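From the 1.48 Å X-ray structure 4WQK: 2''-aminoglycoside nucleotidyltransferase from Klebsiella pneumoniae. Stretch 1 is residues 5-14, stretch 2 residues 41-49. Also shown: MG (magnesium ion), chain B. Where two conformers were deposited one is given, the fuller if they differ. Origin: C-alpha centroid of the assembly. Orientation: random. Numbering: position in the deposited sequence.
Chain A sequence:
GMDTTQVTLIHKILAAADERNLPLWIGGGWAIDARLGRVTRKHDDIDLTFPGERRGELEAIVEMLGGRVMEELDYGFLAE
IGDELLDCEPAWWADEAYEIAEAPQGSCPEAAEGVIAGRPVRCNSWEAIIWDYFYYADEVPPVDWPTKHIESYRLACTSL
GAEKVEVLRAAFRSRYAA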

# COMPACT_ATOMS: atom_id res chain seq x y z
N THR A 5 -17.43 -4.68 5.01
CA THR A 5 -17.03 -5.53 3.90
C THR A 5 -15.53 -5.52 3.64
O THR A 5 -14.91 -6.59 3.53
N GLN A 6 -14.88 -4.35 3.55
CA GLN A 6 -13.46 -4.32 3.22
C GLN A 6 -12.62 -4.89 4.36
O GLN A 6 -11.64 -5.58 4.10
N VAL A 7 -12.98 -4.59 5.61
CA VAL A 7 -12.22 -5.12 6.75
C VAL A 7 -12.30 -6.64 6.74
O VAL A 7 -11.27 -7.32 6.85
N THR A 8 -13.50 -7.18 6.53
CA THR A 8 -13.67 -8.63 6.53
C THR A 8 -12.85 -9.23 5.38
O THR A 8 -12.16 -10.26 5.56
N LEU A 9 -12.83 -8.57 4.21
CA LEU A 9 -12.05 -9.06 3.09
C LEU A 9 -10.55 -9.00 3.32
O LEU A 9 -9.82 -9.96 3.00
N ILE A 10 -10.04 -7.91 3.89
CA ILE A 10 -8.65 -7.78 4.27
C ILE A 10 -8.28 -8.93 5.22
O ILE A 10 -7.24 -9.59 5.03
N HIS A 11 -9.12 -9.17 6.21
CA HIS A 11 -8.80 -10.27 7.14
C HIS A 11 -8.78 -11.62 6.40
O HIS A 11 -7.87 -12.47 6.65
N LYS A 12 -9.74 -11.86 5.51
CA LYS A 12 -9.70 -13.13 4.75
C LYS A 12 -8.45 -13.27 3.89
O LYS A 12 -7.86 -14.37 3.83
N ILE A 13 -8.04 -12.22 3.18
CA ILE A 13 -6.85 -12.27 2.35
C ILE A 13 -5.62 -12.56 3.20
O ILE A 13 -4.79 -13.43 2.84
N LEU A 14 -5.48 -11.85 4.32
CA LEU A 14 -4.28 -12.01 5.13
C LEU A 14 -4.29 -13.38 5.80
O LEU A 14 -3.20 -13.96 6.02
N ARG A 41 -11.71 7.16 6.95
CA ARG A 41 -12.56 7.50 5.82
C ARG A 41 -12.93 6.24 5.06
O ARG A 41 -12.46 5.16 5.37
N LYS A 42 -13.83 6.39 4.10
CA LYS A 42 -14.20 5.30 3.21
C LYS A 42 -13.12 5.21 2.13
O LYS A 42 -12.69 6.22 1.57
N HIS A 43 -12.69 3.99 1.83
CA HIS A 43 -11.62 3.73 0.85
C HIS A 43 -12.18 3.13 -0.43
O HIS A 43 -13.01 2.21 -0.37
N ASP A 44 -11.74 3.64 -1.58
CA ASP A 44 -12.24 3.18 -2.87
C ASP A 44 -11.82 1.73 -3.15
O ASP A 44 -12.51 1.01 -3.87
N ASP A 45 -10.67 1.35 -2.60
CA ASP A 45 -10.15 0.01 -2.83
C ASP A 45 -9.15 -0.37 -1.75
O ASP A 45 -8.91 0.40 -0.83
N ILE A 46 -8.59 -1.58 -1.86
CA ILE A 46 -7.58 -2.05 -0.94
C ILE A 46 -6.27 -2.17 -1.72
O ILE A 46 -6.23 -2.89 -2.70
N ASP A 47 -5.23 -1.48 -1.28
CA ASP A 47 -3.92 -1.57 -1.94
C ASP A 47 -3.05 -2.59 -1.24
O ASP A 47 -2.93 -2.58 -0.00
N LEU A 48 -2.42 -3.46 -2.03
CA LEU A 48 -1.54 -4.48 -1.47
C LEU A 48 -0.22 -4.46 -2.17
O LEU A 48 -0.15 -4.28 -3.39
N THR A 49 0.83 -4.69 -1.39
CA THR A 49 2.17 -4.88 -1.93
C THR A 49 2.54 -6.35 -1.68
O THR A 49 2.41 -6.85 -0.57

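The most unusual feature of this contact is that a single buried glutamine, Q6, carries its polar side, reaching from the helix into the loop that precedes the strand. Its CA-to-CB bond points toward stretch 2, and chi1 of -76° (m) with chi2 of 179° (t) extends the chain so that the amide meets the backbone of H43. Q6 NE2 donates to H43 O at 2.8 Å with an N-H...acceptor angle of 159°, the one direct hydrogen bond between the stretches. H43 (chi1 m) also points toward the helix, with its CB 3.7 Å from Q6 OE1. The other end of the amide is served by water 1, which donates to Q6 OE1 (2.7 Å) and accepts from K42 NZ and from H43 N, each 2.9 Å from the water oxygen. K42 (t, p, t, t) starts sideways, but its end comes nearer, placing NZ 4.0 Å from Q6 CD; the water thus ties lysine, loop backbone and glutamine together.

Beyond this polar end the packing is apolar. I46, whose CA lies 7.6 Å from the CA of Q6, points toward the helix with chi1 m and chi2 t, which sends CD1 among three helix residues: 3.8 Å from I10 CG1, 3.9 Å from L9 CD2 and 4.2 Å from Q6 CG. L9 (t, p) points toward the strand, whereas I10 (m, t) leaves its backbone sideways, but its end comes nearer the strand. Further along, I13 and L48, both m, t and both directed inward, meet more loosely, I13 CG2 to L48 CD1 being 4.3 Å. The N-to-C directions of the helix and strand differ by 19°, and the contacts keep the same order along both: Q6, L9 and I10 meet I46, and the later I13 meets L48.

D45 points away and D47 is out of reach of the helix. Magnesium is bound by D45 OD1 and D47 OD2, each 2.0 Å from MG, and by four waters; water 2 among them also donates to D45 O at 2.7 Å.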

# COMPACT_ATOMS: atom_id res chain seq x y z
CB THR A 5 -17.81 -5.12 2.62
OG1 THR A 5 -19.20 -5.30 2.88
CG2 THR A 5 -17.42 -5.97 1.41
CB GLN A 6 -12.96 -2.90 2.88
CG GLN A 6 -13.38 -2.46 1.52
CD GLN A 6 -12.91 -1.06 1.21
OE1 GLN A 6 -12.33 -0.38 2.07
NE2 GLN A 6 -13.19 -0.60 -0.01
CB VAL A 7 -12.74 -4.58 8.10
CG1 VAL A 7 -12.15 -5.37 9.28
CG2 VAL A 7 -12.34 -3.10 8.25
CB THR A 8 -15.14 -9.01 6.38
OG1 THR A 8 -15.86 -8.53 7.52
CG2 THR A 8 -15.29 -10.51 6.31
CB LEU A 9 -12.43 -8.27 1.81
CG LEU A 9 -11.64 -8.73 0.58
CD1 LEU A 9 -11.95 -10.18 0.22
CD2 LEU A 9 -12.06 -7.81 -0.58
CB ILE A 10 -8.36 -6.41 4.94
CG1 ILE A 10 -8.41 -5.31 3.88
CG2 ILE A 10 -6.99 -6.44 5.61
CD1 ILE A 10 -8.45 -3.88 4.49
CB HIS A 11 -9.77 -10.34 8.33
CG HIS A 11 -9.52 -9.27 9.37
ND1 HIS A 11 -9.98 -9.40 10.66
CD2 HIS A 11 -8.88 -8.08 9.31
CE1 HIS A 11 -9.62 -8.33 11.36
NE2 HIS A 11 -8.97 -7.50 10.55
CB LYS A 12 -10.92 -13.27 3.84
CG LYS A 12 -12.20 -13.58 4.54
CD LYS A 12 -13.37 -13.68 3.55
CE LYS A 12 -14.64 -14.12 4.28
NZ LYS A 12 -15.81 -13.36 3.78
CB ILE A 13 -6.68 -10.96 1.59
CG1 ILE A 13 -7.79 -10.84 0.55
CG2 ILE A 13 -5.33 -10.92 0.88
CD1 ILE A 13 -7.93 -9.40 0.02
CB LEU A 14 -4.16 -10.90 6.17
CG LEU A 14 -3.97 -9.54 5.50
CD1 LEU A 14 -3.80 -8.54 6.62
CD2 LEU A 14 -2.74 -9.52 4.61
CB ARG A 41 -11.88 8.52 4.88
CG ARG A 41 -10.68 8.01 4.08
CD ARG A 41 -10.30 9.05 3.03
NE ARG A 41 -9.06 8.77 2.31
CZ ARG A 41 -9.00 8.15 1.14
NH1 ARG A 41 -10.11 7.70 0.57
NH2 ARG A 41 -7.83 7.95 0.54
CB LYS A 42 -15.59 5.54 2.60
CG LYS A 42 -16.10 4.39 1.74
CD LYS A 42 -16.38 3.15 2.57
CE LYS A 42 -16.38 1.87 1.72
NZ LYS A 42 -16.31 0.63 2.56
CB HIS A 43 -10.58 2.80 1.46
CG HIS A 43 -9.93 3.36 2.67
ND1 HIS A 43 -9.00 4.38 2.60
CD2 HIS A 43 -10.10 3.08 3.99
CE1 HIS A 43 -8.63 4.71 3.83
NE2 HIS A 43 -9.26 3.92 4.68
CB ASP A 44 -11.72 4.07 -4.02
CG ASP A 44 -12.39 5.43 -4.08
OD1 ASP A 44 -13.43 5.67 -3.40
OD2 ASP A 44 -11.86 6.27 -4.84
CB ASP A 45 -9.52 -0.10 -4.22
CG ASP A 45 -8.32 0.80 -4.41
OD1 ASP A 45 -7.71 1.26 -3.43
OD2 ASP A 45 -7.99 1.08 -5.58
CB ILE A 46 -7.92 -3.42 -0.35
CG1 ILE A 46 -9.24 -3.35 0.43
CG2 ILE A 46 -6.85 -3.92 0.59
CD1 ILE A 46 -9.93 -4.68 0.50
CB ASP A 47 -3.24 -0.21 -1.97
CG ASP A 47 -4.06 0.82 -2.75
OD1 ASP A 47 -3.93 0.92 -3.98
OD2 ASP A 47 -4.89 1.52 -2.16
CB LEU A 48 -2.12 -5.90 -1.65
CG LEU A 48 -3.48 -6.16 -1.00
CD1 LEU A 48 -4.05 -7.51 -1.45
CD2 LEU A 48 -3.34 -6.14 0.54
CB THR A 49 3.16 -3.94 -1.27
OG1 THR A 49 2.77 -2.58 -1.51
CG2 THR A 49 4.55 -4.16 -1.86
MG MG B . -6.33 2.63 -3.06
O HOH W 1 -13.72 1.67 3.22
O HOH W 2 -7.16 2.50 -0.90
O HOH W 3 -5.07 4.34 -1.89
O HOH W 4 -5.02 3.59 -3.87
O HOH W 5 -7.59 4.04 -3.69